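Local coordinates for StiE protein (Stigmatella aurantiaca, PDB 6ECX) that transfers a methyl group from S-adenosylmethionine to an oxygen, as the O-methyltransferase domain of a polyketide synthase, at residues Val79-Val84 with Leu188-Asp193; Ile89-Asp94 with Met156-Leu161; Gln216-Phe221 with Glu300-Asn305; Asn224-Val229 with Phe288-Asp293. One frame throughout, in Å; residues are numbered along the deposited sequence. Where two conformers were deposited one is given.

Contact 1 (Val79-Val84 with Leu188-Asp193); sequences VLFRAV and LLIMAD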
# COMPACT_ATOMS: atom_id res chain seq x y z
N VAL A 79 3.52 -10.13 -4.68
CA VAL A 79 4.06 -9.34 -5.78
C VAL A 79 4.81 -8.11 -5.26
O VAL A 79 5.88 -7.76 -5.78
CB VAL A 79 2.93 -8.94 -6.75
CG1 VAL A 79 3.51 -8.15 -7.92
CG2 VAL A 79 2.20 -10.19 -7.25
N LEU A 80 4.26 -7.44 -4.24
CA LEU A 80 4.95 -6.30 -3.62
C LEU A 80 6.36 -6.64 -3.17
O LEU A 80 7.27 -5.81 -3.27
CB LEU A 80 4.14 -5.78 -2.43
CG LEU A 80 3.04 -4.79 -2.76
CD1 LEU A 80 1.98 -4.76 -1.64
CD2 LEU A 80 3.69 -3.42 -2.93
N PHE A 81 6.56 -7.83 -2.61
CA PHE A 81 7.84 -8.23 -2.06
C PHE A 81 8.68 -9.04 -3.05
O PHE A 81 9.65 -9.66 -2.64
CB PHE A 81 7.64 -9.06 -0.79
CG PHE A 81 7.33 -8.25 0.44
CD1 PHE A 81 8.35 -7.85 1.29
CD2 PHE A 81 6.02 -7.94 0.76
CE1 PHE A 81 8.06 -7.12 2.44
CE2 PHE A 81 5.72 -7.22 1.90
CZ PHE A 81 6.73 -6.81 2.75
N ARG A 82 8.30 -9.05 -4.33
CA ARG A 82 8.89 -9.97 -5.31
C ARG A 82 10.41 -9.93 -5.33
O ARG A 82 11.06 -10.94 -5.61
CB ARG A 82 8.34 -9.65 -6.71
CG ARG A 82 8.69 -8.23 -7.19
CD ARG A 82 7.80 -7.84 -8.39
NE ARG A 82 8.04 -6.47 -8.83
CZ ARG A 82 7.49 -5.39 -8.27
NH1 ARG A 82 6.66 -5.51 -7.24
NH2 ARG A 82 7.77 -4.18 -8.74
N ALA A 83 11.00 -8.77 -5.11
CA ALA A 83 12.43 -8.62 -5.30
C ALA A 83 13.21 -8.59 -4.00
O ALA A 83 14.44 -8.55 -4.04
CB ALA A 83 12.73 -7.34 -6.10
N VAL A 84 12.53 -8.65 -2.84
CA VAL A 84 13.18 -8.46 -1.54
C VAL A 84 13.68 -9.80 -1.02
O VAL A 84 12.94 -10.79 -1.00
CB VAL A 84 12.22 -7.81 -0.53
CG1 VAL A 84 12.89 -7.66 0.82
CG2 VAL A 84 11.68 -6.47 -1.05
N LEU A 188 15.94 -0.51 0.28
CA LEU A 188 14.77 -0.72 -0.58
C LEU A 188 13.53 -0.03 -0.02
O LEU A 188 13.33 0.05 1.20
CB LEU A 188 14.48 -2.22 -0.76
CG LEU A 188 15.64 -3.10 -1.25
CD1 LEU A 188 15.23 -4.57 -1.28
CD2 LEU A 188 16.11 -2.63 -2.63
N LEU A 189 12.68 0.45 -0.92
CA LEU A 189 11.37 1.02 -0.61
C LEU A 189 10.36 0.28 -1.47
O LEU A 189 10.54 0.22 -2.69
CB LEU A 189 11.34 2.52 -0.94
CG LEU A 189 9.99 3.25 -0.95
CD1 LEU A 189 9.38 3.26 0.46
CD2 LEU A 189 10.18 4.65 -1.51
N ILE A 190 9.36 -0.35 -0.86
CA ILE A 190 8.30 -0.96 -1.64
C ILE A 190 6.99 -0.25 -1.28
O ILE A 190 6.72 0.02 -0.11
CB ILE A 190 8.21 -2.49 -1.48
CG1 ILE A 190 8.05 -2.91 -0.03
CG2 ILE A 190 9.48 -3.20 -2.12
CD1 ILE A 190 7.94 -4.46 0.10
N MET A 191 6.22 0.10 -2.30
CA MET A 191 5.01 0.87 -2.09
C MET A 191 3.91 0.33 -2.98
O MET A 191 4.17 -0.16 -4.08
CB MET A 191 5.21 2.35 -2.40
CG MET A 191 5.95 3.12 -1.35
SD MET A 191 6.21 4.79 -1.94
CE MET A 191 4.74 5.06 -2.92
N ALA A 192 2.69 0.38 -2.46
CA ALA A 192 1.49 0.24 -3.27
C ALA A 192 0.80 1.59 -3.26
O ALA A 192 0.55 2.15 -2.18
CB ALA A 192 0.58 -0.86 -2.72
N ASP A 193 0.53 2.13 -4.45
CA ASP A 193 -0.13 3.43 -4.54
C ASP A 193 -0.62 3.64 -5.96
O ASP A 193 -0.46 2.79 -6.84
CB ASP A 193 0.79 4.56 -4.08
CG ASP A 193 0.06 5.58 -3.22
OD1 ASP A 193 -1.01 6.05 -3.65
OD2 ASP A 193 0.52 5.87 -2.10
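Ile190 meets the Phe81 ring through a CH-pi contact. Its CD1 stands over the centre of the ring face, 3.5 Å from the centroid and 11° off the normal. The two side chains cross at about a right angle. Ile190 CG1 sits between the backbone N and the carbonyl carbon (chi1 56°), which leaves CG2 anti to the carbonyl carbon. CG2 lies 3.6 Å from Leu80 O, so this residue touches both the ring and the backbone of 79-84.

The other contacts are mostly between apolar side chains. Leu80 CD2 reaches the strand at Ala192 CB, 4.0 Å away, and also lies against a backbone oxygen, Met191 O. Val84 CG2 packs against Leu188 CD1 at 4.0 Å and touches Ile190 CG2. The fold is the Rossmann-like methyltransferase fold, and the contact lays the C-terminal end of helix 64-80 against strand 187-196 of its sheet. Arg77, which binds S-adenosylmethionine, precedes Phe81 by one helical turn, and the two side chains are close.

No hydrogen bond crosses between the segments. Within 79-84, Val79 O accepts from Arg82 N and, at 2.8 Å, from Arg82 NH1, on opposite faces of the carbonyl plane. A type I turn from Phe81 to Val84 follows. Through NH2 the same guanidinium also makes a salt bridge with Asp230.

Contact 2 (Ile89-Asp94 with Met156-Leu161); sequences IKNVMD and MYDLVL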
# COMPACT_ATOMS: atom_id res chain seq x y z
N ILE A 89 18.24 -8.52 4.93
CA ILE A 89 17.81 -7.26 5.52
C ILE A 89 17.82 -7.39 7.03
O ILE A 89 17.64 -8.49 7.58
CB ILE A 89 16.42 -6.93 4.94
CG1 ILE A 89 16.62 -6.31 3.54
CG2 ILE A 89 15.55 -6.07 5.87
CD1 ILE A 89 15.40 -6.36 2.71
N LYS A 90 18.09 -6.28 7.72
CA LYS A 90 18.04 -6.24 9.17
C LYS A 90 16.87 -5.43 9.71
O LYS A 90 16.12 -5.93 10.56
CB LYS A 90 19.35 -5.68 9.73
CG LYS A 90 19.39 -5.65 11.25
CD LYS A 90 19.08 -7.02 11.84
CE LYS A 90 19.35 -7.08 13.33
NZ LYS A 90 19.36 -8.50 13.80
N ASN A 91 16.68 -4.19 9.24
CA ASN A 91 15.77 -3.22 9.86
C ASN A 91 14.71 -2.79 8.86
O ASN A 91 15.04 -2.47 7.71
CB ASN A 91 16.57 -2.00 10.34
CG ASN A 91 17.67 -2.37 11.34
OD1 ASN A 91 17.38 -2.85 12.43
ND2 ASN A 91 18.93 -2.17 10.95
N VAL A 92 13.44 -2.73 9.32
CA VAL A 92 12.28 -2.44 8.48
C VAL A 92 11.51 -1.27 9.08
O VAL A 92 11.31 -1.21 10.30
CB VAL A 92 11.34 -3.67 8.35
CG1 VAL A 92 10.13 -3.37 7.41
CG2 VAL A 92 12.11 -4.93 7.90
N MET A 93 11.05 -0.35 8.23
CA MET A 93 10.18 0.75 8.64
C MET A 93 8.88 0.69 7.86
O MET A 93 8.91 0.67 6.62
CB MET A 93 10.85 2.11 8.40
CG MET A 93 10.02 3.32 8.81
SD MET A 93 9.96 3.45 10.62
CE MET A 93 8.21 3.88 10.83
N ASP A 94 7.73 0.68 8.56
CA ASP A 94 6.41 0.75 7.93
C ASP A 94 5.82 2.11 8.23
O ASP A 94 5.40 2.37 9.38
CB ASP A 94 5.49 -0.36 8.45
CG ASP A 94 4.12 -0.38 7.75
OD1 ASP A 94 3.68 0.64 7.19
OD2 ASP A 94 3.47 -1.46 7.78
N MET A 156 17.79 3.76 11.28
CA MET A 156 18.33 3.66 9.94
C MET A 156 17.94 2.29 9.39
O MET A 156 18.26 1.26 10.00
CB MET A 156 19.85 3.85 9.96
CG MET A 156 20.51 3.87 8.60
SD MET A 156 19.92 5.22 7.55
CE MET A 156 20.52 6.64 8.45
N TYR A 157 17.24 2.27 8.25
CA TYR A 157 16.54 1.08 7.79
C TYR A 157 17.12 0.54 6.50
O TYR A 157 17.78 1.25 5.73
CB TYR A 157 15.04 1.40 7.62
CG TYR A 157 14.46 1.84 8.94
CD1 TYR A 157 14.08 0.91 9.90
CD2 TYR A 157 14.39 3.19 9.26
CE1 TYR A 157 13.60 1.31 11.16
CE2 TYR A 157 13.90 3.60 10.51
CZ TYR A 157 13.50 2.66 11.44
OH TYR A 157 13.02 3.07 12.66
N ASP A 158 16.89 -0.76 6.28
CA ASP A 158 17.23 -1.45 5.05
C ASP A 158 16.05 -1.59 4.12
O ASP A 158 16.24 -1.68 2.90
CB ASP A 158 17.77 -2.85 5.36
CG ASP A 158 18.98 -2.81 6.27
OD1 ASP A 158 19.74 -1.84 6.20
OD2 ASP A 158 19.16 -3.76 7.05
N LEU A 159 14.84 -1.58 4.67
CA LEU A 159 13.62 -1.76 3.88
C LEU A 159 12.56 -0.84 4.46
O LEU A 159 12.44 -0.76 5.69
CB LEU A 159 13.15 -3.22 3.91
CG LEU A 159 11.75 -3.59 3.39
CD1 LEU A 159 11.68 -3.42 1.87
CD2 LEU A 159 11.41 -5.06 3.76
N VAL A 160 11.83 -0.13 3.59
CA VAL A 160 10.75 0.76 3.99
C VAL A 160 9.47 0.36 3.25
O VAL A 160 9.51 0.10 2.05
CB VAL A 160 11.09 2.25 3.72
CG1 VAL A 160 9.90 3.16 4.08
CG2 VAL A 160 12.32 2.70 4.51
N LEU A 161 8.35 0.30 3.98
CA LEU A 161 7.07 -0.16 3.45
C LEU A 161 6.08 1.00 3.48
O LEU A 161 5.96 1.70 4.51
CB LEU A 161 6.48 -1.33 4.26
CG LEU A 161 7.32 -2.51 4.73
CD1 LEU A 161 6.45 -3.50 5.51
CD2 LEU A 161 7.96 -3.20 3.55
O HOH W 1 19.88 -0.82 8.78
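Met93 packs on the Tyr157 ring. Its CB lies over the ring centre, 3.6 Å from the centroid and 9° off the normal. The chain bends at chi2 (72°), and SD stands obliquely to the same ring, 4.2 Å from the centroid, in a Met-aromatic contact. Val92 and Leu161 point to the other side of the sheet, where Val92 CG1 lies 4.0 Å from Leu161 CG. On that side Ile89 CD1 also touches Leu159 CB.

The backbones pair as parallel strands. Met93 N donates to Leu159 O at 2.9 Å, and Leu161 N donates to Met93 O at 2.7 Å. Asn91 O is gripped twice, by Leu159 N and Asp158 N, where the chain turns a corner at Asp158.

The polar edge is built on Asp158. Its OD2 accepts from Lys90 N at 2.8 Å through the anti lone pair, and weakly from Asn91 N. A water accepts from Asn91 ND2 at 2.7 Å and donates to Met156 O and Asp158 OD1. Thr184 OG1 also bonds to Asp158 OD1.

Asp94 OD1 turns to Gly96 N, in the glycine-rich loop after strand 91-94 that is characteristic of methyltransferases using S-adenosylmethionine. Strands 91-94 and 157-163 lie at the middle of the sheet. Strand 114-119 flanks the first, where Asp116 takes Tyr157 OH, and strand 187-196 flanks the second.

Contact 3 (Gln216-Phe221 with Glu300-Asn305); sequences QWNKLF and ELFHLN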
# COMPACT_ATOMS: atom_id res chain seq x y z
N GLN A 216 5.30 13.54 -11.27
CA GLN A 216 5.28 14.00 -9.89
C GLN A 216 5.93 12.99 -8.97
O GLN A 216 6.76 13.35 -8.13
CB GLN A 216 3.86 14.32 -9.47
CG GLN A 216 3.39 15.65 -10.01
CD GLN A 216 1.94 15.90 -9.68
OE1 GLN A 216 1.10 15.01 -9.83
NE2 GLN A 216 1.63 17.11 -9.21
N TRP A 217 5.57 11.70 -9.11
CA TRP A 217 6.29 10.66 -8.37
C TRP A 217 7.78 10.70 -8.67
O TRP A 217 8.61 10.56 -7.77
CB TRP A 217 5.76 9.26 -8.72
CG TRP A 217 4.42 8.89 -8.11
CD1 TRP A 217 3.27 8.61 -8.79
CD2 TRP A 217 4.11 8.73 -6.72
NE1 TRP A 217 2.26 8.29 -7.91
CE2 TRP A 217 2.74 8.36 -6.63
CE3 TRP A 217 4.84 8.88 -5.54
CZ2 TRP A 217 2.10 8.14 -5.41
CZ3 TRP A 217 4.21 8.65 -4.32
CH2 TRP A 217 2.85 8.29 -4.27
N ASN A 218 8.14 10.83 -9.96
CA ASN A 218 9.54 10.89 -10.36
C ASN A 218 10.28 12.03 -9.64
O ASN A 218 11.39 11.84 -9.15
CB ASN A 218 9.64 11.05 -11.88
CG ASN A 218 11.05 10.80 -12.40
OD1 ASN A 218 11.95 10.59 -11.59
ND2 ASN A 218 11.24 10.80 -13.72
N LYS A 219 9.67 13.21 -9.57
CA LYS A 219 10.33 14.32 -8.89
C LYS A 219 10.58 13.98 -7.42
O LYS A 219 11.67 14.26 -6.89
CB LYS A 219 9.47 15.58 -9.02
CG LYS A 219 10.21 16.88 -8.71
CD LYS A 219 9.39 18.08 -9.16
CE LYS A 219 10.05 19.39 -8.78
NZ LYS A 219 11.41 19.51 -9.37
N LEU A 220 9.61 13.34 -6.77
CA LEU A 220 9.78 12.94 -5.37
C LEU A 220 10.92 11.95 -5.22
O LEU A 220 11.73 12.06 -4.29
CB LEU A 220 8.49 12.32 -4.83
CG LEU A 220 7.34 13.30 -4.59
CD1 LEU A 220 6.07 12.52 -4.29
CD2 LEU A 220 7.69 14.23 -3.45
N PHE A 221 10.96 10.93 -6.07
CA PHE A 221 12.04 9.94 -5.96
C PHE A 221 13.38 10.59 -6.24
O PHE A 221 14.32 10.46 -5.45
CB PHE A 221 11.83 8.77 -6.94
CG PHE A 221 10.61 7.91 -6.66
CD1 PHE A 221 9.86 8.07 -5.50
CD2 PHE A 221 10.20 6.96 -7.60
CE1 PHE A 221 8.73 7.28 -5.27
CE2 PHE A 221 9.08 6.17 -7.38
CZ PHE A 221 8.33 6.33 -6.21
N GLU A 300 20.17 12.33 -13.30
CA GLU A 300 20.21 11.05 -13.99
C GLU A 300 19.26 10.03 -13.37
O GLU A 300 18.74 9.17 -14.09
CB GLU A 300 21.65 10.51 -14.01
CG GLU A 300 21.83 9.37 -14.97
CD GLU A 300 21.39 9.70 -16.38
OE1 GLU A 300 21.44 10.88 -16.80
OE2 GLU A 300 20.99 8.75 -17.09
N LEU A 301 19.01 10.12 -12.06
CA LEU A 301 17.92 9.35 -11.48
C LEU A 301 16.60 9.67 -12.17
O LEU A 301 15.82 8.76 -12.48
CB LEU A 301 17.79 9.61 -9.98
CG LEU A 301 18.97 9.23 -9.08
CD1 LEU A 301 18.63 9.56 -7.65
CD2 LEU A 301 19.30 7.76 -9.25
N PHE A 302 16.34 10.96 -12.41
CA PHE A 302 15.08 11.35 -13.04
C PHE A 302 14.98 10.77 -14.45
O PHE A 302 13.92 10.27 -14.86
CB PHE A 302 14.96 12.88 -13.08
CG PHE A 302 13.61 13.36 -13.53
CD1 PHE A 302 13.30 13.44 -14.88
CD2 PHE A 302 12.65 13.75 -12.61
CE1 PHE A 302 12.05 13.87 -15.31
CE2 PHE A 302 11.39 14.20 -13.04
CZ PHE A 302 11.10 14.25 -14.38
N HIS A 303 16.08 10.85 -15.21
CA HIS A 303 16.11 10.34 -16.58
C HIS A 303 15.81 8.85 -16.61
O HIS A 303 14.97 8.38 -17.39
CB HIS A 303 17.48 10.65 -17.19
CG HIS A 303 17.66 10.16 -18.59
ND1 HIS A 303 18.68 9.31 -18.95
CD2 HIS A 303 16.97 10.43 -19.72
CE1 HIS A 303 18.61 9.08 -20.25
NE2 HIS A 303 17.58 9.74 -20.74
N LEU A 304 16.47 8.09 -15.73
CA LEU A 304 16.29 6.65 -15.65
C LEU A 304 14.91 6.29 -15.09
O LEU A 304 14.24 5.40 -15.61
CB LEU A 304 17.41 6.06 -14.78
CG LEU A 304 18.84 6.23 -15.35
CD1 LEU A 304 20.02 6.25 -14.29
CD2 LEU A 304 19.05 5.17 -16.40
N ASN A 305 14.46 6.99 -14.04
CA ASN A 305 13.11 6.73 -13.52
C ASN A 305 12.05 6.94 -14.59
O ASN A 305 11.06 6.21 -14.62
CB ASN A 305 12.79 7.63 -12.32
CG ASN A 305 13.64 7.33 -11.13
OD1 ASN A 305 14.24 6.26 -11.03
ND2 ASN A 305 13.69 8.28 -10.19
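Asn218 ND2 donates to Phe302 O at 3.0 Å, in an almost straight bond of 178° at the hydrogen. The acceptor lies in the amide plane of Asn218. The other end of the amide is held as well: Asn305 ND2 donates to Asn218 OD1 at 3.2 Å, approaching from above the carbonyl plane. The two amides are turned 58° apart. With both ends bonded, the rotation of the buried Asn218 amide is fixed.

Phe302 also stacks on this amide. The amide and ring planes are only 10° apart, and Asn218 ND2 sits 3.2 Å above the ring plane over its centre. Asn218 CG is anti to the backbone N and lies 3.4 Å from Phe302 CD2. Asn305 CB packs close to Asn218 OD1, and Phe221 CB lies 3.8 Å from Asn305 ND2.

This is helix-helix packing with a polar centre, away from the S-adenosylmethionine site. The axes of the two short helix segments approach to 9.2 Å, and the helices run roughly antiparallel. Helix 214-222 leads into strand 226-233, and helix 298-309 follows strand 283-292. Asn305 joins the pair to the sheet, because its OD1 accepts from Leu228 N of strand 226-233. Phe221 packs on Leu226 of that strand, and Trp217 bonds to Phe194 O of strand 187-196 through NE1.

Contact 4 (Asn224-Val229 with Phe288-Asp293); sequences NHLRLV and FHVQKD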
# COMPACT_ATOMS: atom_id res chain seq x y z
N ASN A 224 15.17 12.86 -3.86
CA ASN A 224 15.45 12.25 -2.57
C ASN A 224 16.24 10.94 -2.74
O ASN A 224 16.08 10.00 -1.96
CB ASN A 224 14.14 12.06 -1.81
CG ASN A 224 13.55 13.40 -1.39
OD1 ASN A 224 14.04 14.02 -0.46
ND2 ASN A 224 12.52 13.88 -2.11
N HIS A 225 17.10 10.88 -3.76
CA HIS A 225 18.07 9.79 -3.91
C HIS A 225 17.39 8.44 -4.06
O HIS A 225 17.89 7.43 -3.57
CB HIS A 225 19.06 9.76 -2.74
CG HIS A 225 19.82 11.04 -2.56
ND1 HIS A 225 19.54 11.94 -1.55
CD2 HIS A 225 20.83 11.59 -3.29
CE1 HIS A 225 20.35 12.98 -1.66
NE2 HIS A 225 21.14 12.79 -2.71
N LEU A 226 16.28 8.38 -4.80
CA LEU A 226 15.53 7.14 -4.97
C LEU A 226 15.41 6.81 -6.44
O LEU A 226 15.07 7.69 -7.25
CB LEU A 226 14.14 7.24 -4.32
CG LEU A 226 14.13 7.42 -2.80
CD1 LEU A 226 12.76 7.84 -2.28
CD2 LEU A 226 14.60 6.13 -2.11
N ARG A 227 15.67 5.55 -6.78
CA ARG A 227 15.60 5.07 -8.15
C ARG A 227 14.49 4.02 -8.25
O ARG A 227 14.49 3.04 -7.50
CB ARG A 227 16.93 4.47 -8.61
CG ARG A 227 17.05 4.35 -10.13
CD ARG A 227 18.42 3.83 -10.55
NE ARG A 227 18.48 2.38 -10.37
CZ ARG A 227 18.99 1.78 -9.30
NH1 ARG A 227 18.99 0.46 -9.22
NH2 ARG A 227 19.54 2.50 -8.33
N LEU A 228 13.56 4.24 -9.18
CA LEU A 228 12.56 3.22 -9.45
C LEU A 228 13.21 2.06 -10.19
O LEU A 228 13.75 2.25 -11.28
CB LEU A 228 11.44 3.83 -10.30
CG LEU A 228 10.37 2.86 -10.79
CD1 LEU A 228 9.66 2.17 -9.59
CD2 LEU A 228 9.33 3.64 -11.64
N VAL A 229 13.17 0.87 -9.60
CA VAL A 229 13.77 -0.31 -10.22
C VAL A 229 12.78 -1.02 -11.14
O VAL A 229 13.12 -1.37 -12.27
CB VAL A 229 14.31 -1.27 -9.13
CG1 VAL A 229 14.79 -2.61 -9.77
CG2 VAL A 229 15.43 -0.60 -8.34
N PHE A 288 5.39 -0.53 -6.53
CA PHE A 288 6.69 0.06 -6.80
C PHE A 288 7.78 -0.74 -6.10
O PHE A 288 7.64 -1.09 -4.92
CB PHE A 288 6.78 1.50 -6.30
CG PHE A 288 5.75 2.45 -6.89
CD1 PHE A 288 4.45 2.49 -6.40
CD2 PHE A 288 6.12 3.37 -7.86
CE1 PHE A 288 3.53 3.39 -6.91
CE2 PHE A 288 5.22 4.28 -8.37
CZ PHE A 288 3.91 4.29 -7.90
N HIS A 289 8.88 -1.00 -6.80
CA HIS A 289 10.12 -1.44 -6.16
C HIS A 289 11.19 -0.39 -6.43
O HIS A 289 11.55 -0.16 -7.59
CB HIS A 289 10.56 -2.81 -6.67
CG HIS A 289 11.75 -3.37 -5.94
ND1 HIS A 289 13.04 -3.20 -6.39
CD2 HIS A 289 11.84 -4.06 -4.78
CE1 HIS A 289 13.88 -3.77 -5.54
NE2 HIS A 289 13.18 -4.30 -4.56
N VAL A 290 11.70 0.22 -5.37
CA VAL A 290 12.55 1.40 -5.43
C VAL A 290 13.82 1.12 -4.63
O VAL A 290 13.76 0.44 -3.59
CB VAL A 290 11.80 2.63 -4.85
CG1 VAL A 290 12.66 3.88 -4.81
CG2 VAL A 290 10.48 2.86 -5.66
N GLN A 291 14.96 1.64 -5.09
CA GLN A 291 16.21 1.47 -4.36
C GLN A 291 16.84 2.83 -4.07
O GLN A 291 16.87 3.71 -4.92
CB GLN A 291 17.20 0.59 -5.14
CG GLN A 291 18.47 0.27 -4.34
CD GLN A 291 19.47 -0.54 -5.11
OE1 GLN A 291 19.42 -0.62 -6.33
NE2 GLN A 291 20.37 -1.21 -4.40
N LYS A 292 17.36 3.02 -2.86
CA LYS A 292 18.13 4.24 -2.60
C LYS A 292 19.45 4.22 -3.37
O LYS A 292 20.17 3.21 -3.40
CB LYS A 292 18.42 4.38 -1.10
CG LYS A 292 19.24 5.61 -0.80
CD LYS A 292 19.29 5.92 0.67
CE LYS A 292 20.11 7.18 0.93
NZ LYS A 292 19.90 7.60 2.34
N ASP A 293 19.78 5.35 -3.98
CA ASP A 293 20.96 5.50 -4.86
C ASP A 293 21.57 6.86 -4.50
O ASP A 293 21.33 7.87 -5.15
CB ASP A 293 20.55 5.43 -6.33
CG ASP A 293 21.72 5.37 -7.29
OD1 ASP A 293 22.87 5.70 -6.93
OD2 ASP A 293 21.45 5.02 -8.45
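The Arg227 guanidinium has Gln291 OE1 at its edge, with NH1 donating at 3.1 Å. The two side chains lie side by side and point the same way, with guanidinium and amide planes 57° apart. Asp293 OD2 comes obliquely to NH2 in a salt bridge whose hydrogen bond is weak; the guanidinium and carboxylate planes stand nearly perpendicular. Arg227 was deposited in two conformers, so both bonds are doubtful as permanent ties. Val229 CB touches the edge of the His289 ring, 3.6 Å from ND1. Leu228 CD1 meets the edge of the Phe288 ring at CD2, 4.1 Å away.

On the face with Leu226 and Leu228, Leu226 CB packs 3.7 Å from Val290 CG1. Lys292 shares this face, and its NZ bonds to Leu183 O and makes a salt bridge with Asp180.

Arg227 and Gln291 form the hydrogen-bonded pair, with Arg227 N to Gln291 O at 2.9 Å and Gln291 N to Arg227 O at 2.8 Å. Val229 N to His289 O and Asp293 N to His225 O continue the pairing. An antiparallel strand such as 283-292, inserted between 187-196 and 226-233, is the hallmark of the class I methyltransferase sheet.

Contacts 1, 2 and 4 share one sheet. Strand 187-196 of contact 1 lies between the other two: Leu188 N bonds to Asp158 O of contact 2, and Leu189 N to Val290 O of contact 4. The centre of contact 1 is about 12 Å from that of contact 2 and about 11 Å from that of contact 4. Contact 3 is about 9 Å from contact 4 between centres, and contact 4 is nested in the chain loop that contact 3 closes. Contacts 2 and 3 are about 22 Å apart between centres. S-adenosylmethionine lies on the side of contacts 1 and 2, about 5 Å from the side chain of Asp94 and about 7 Å from that of Leu80.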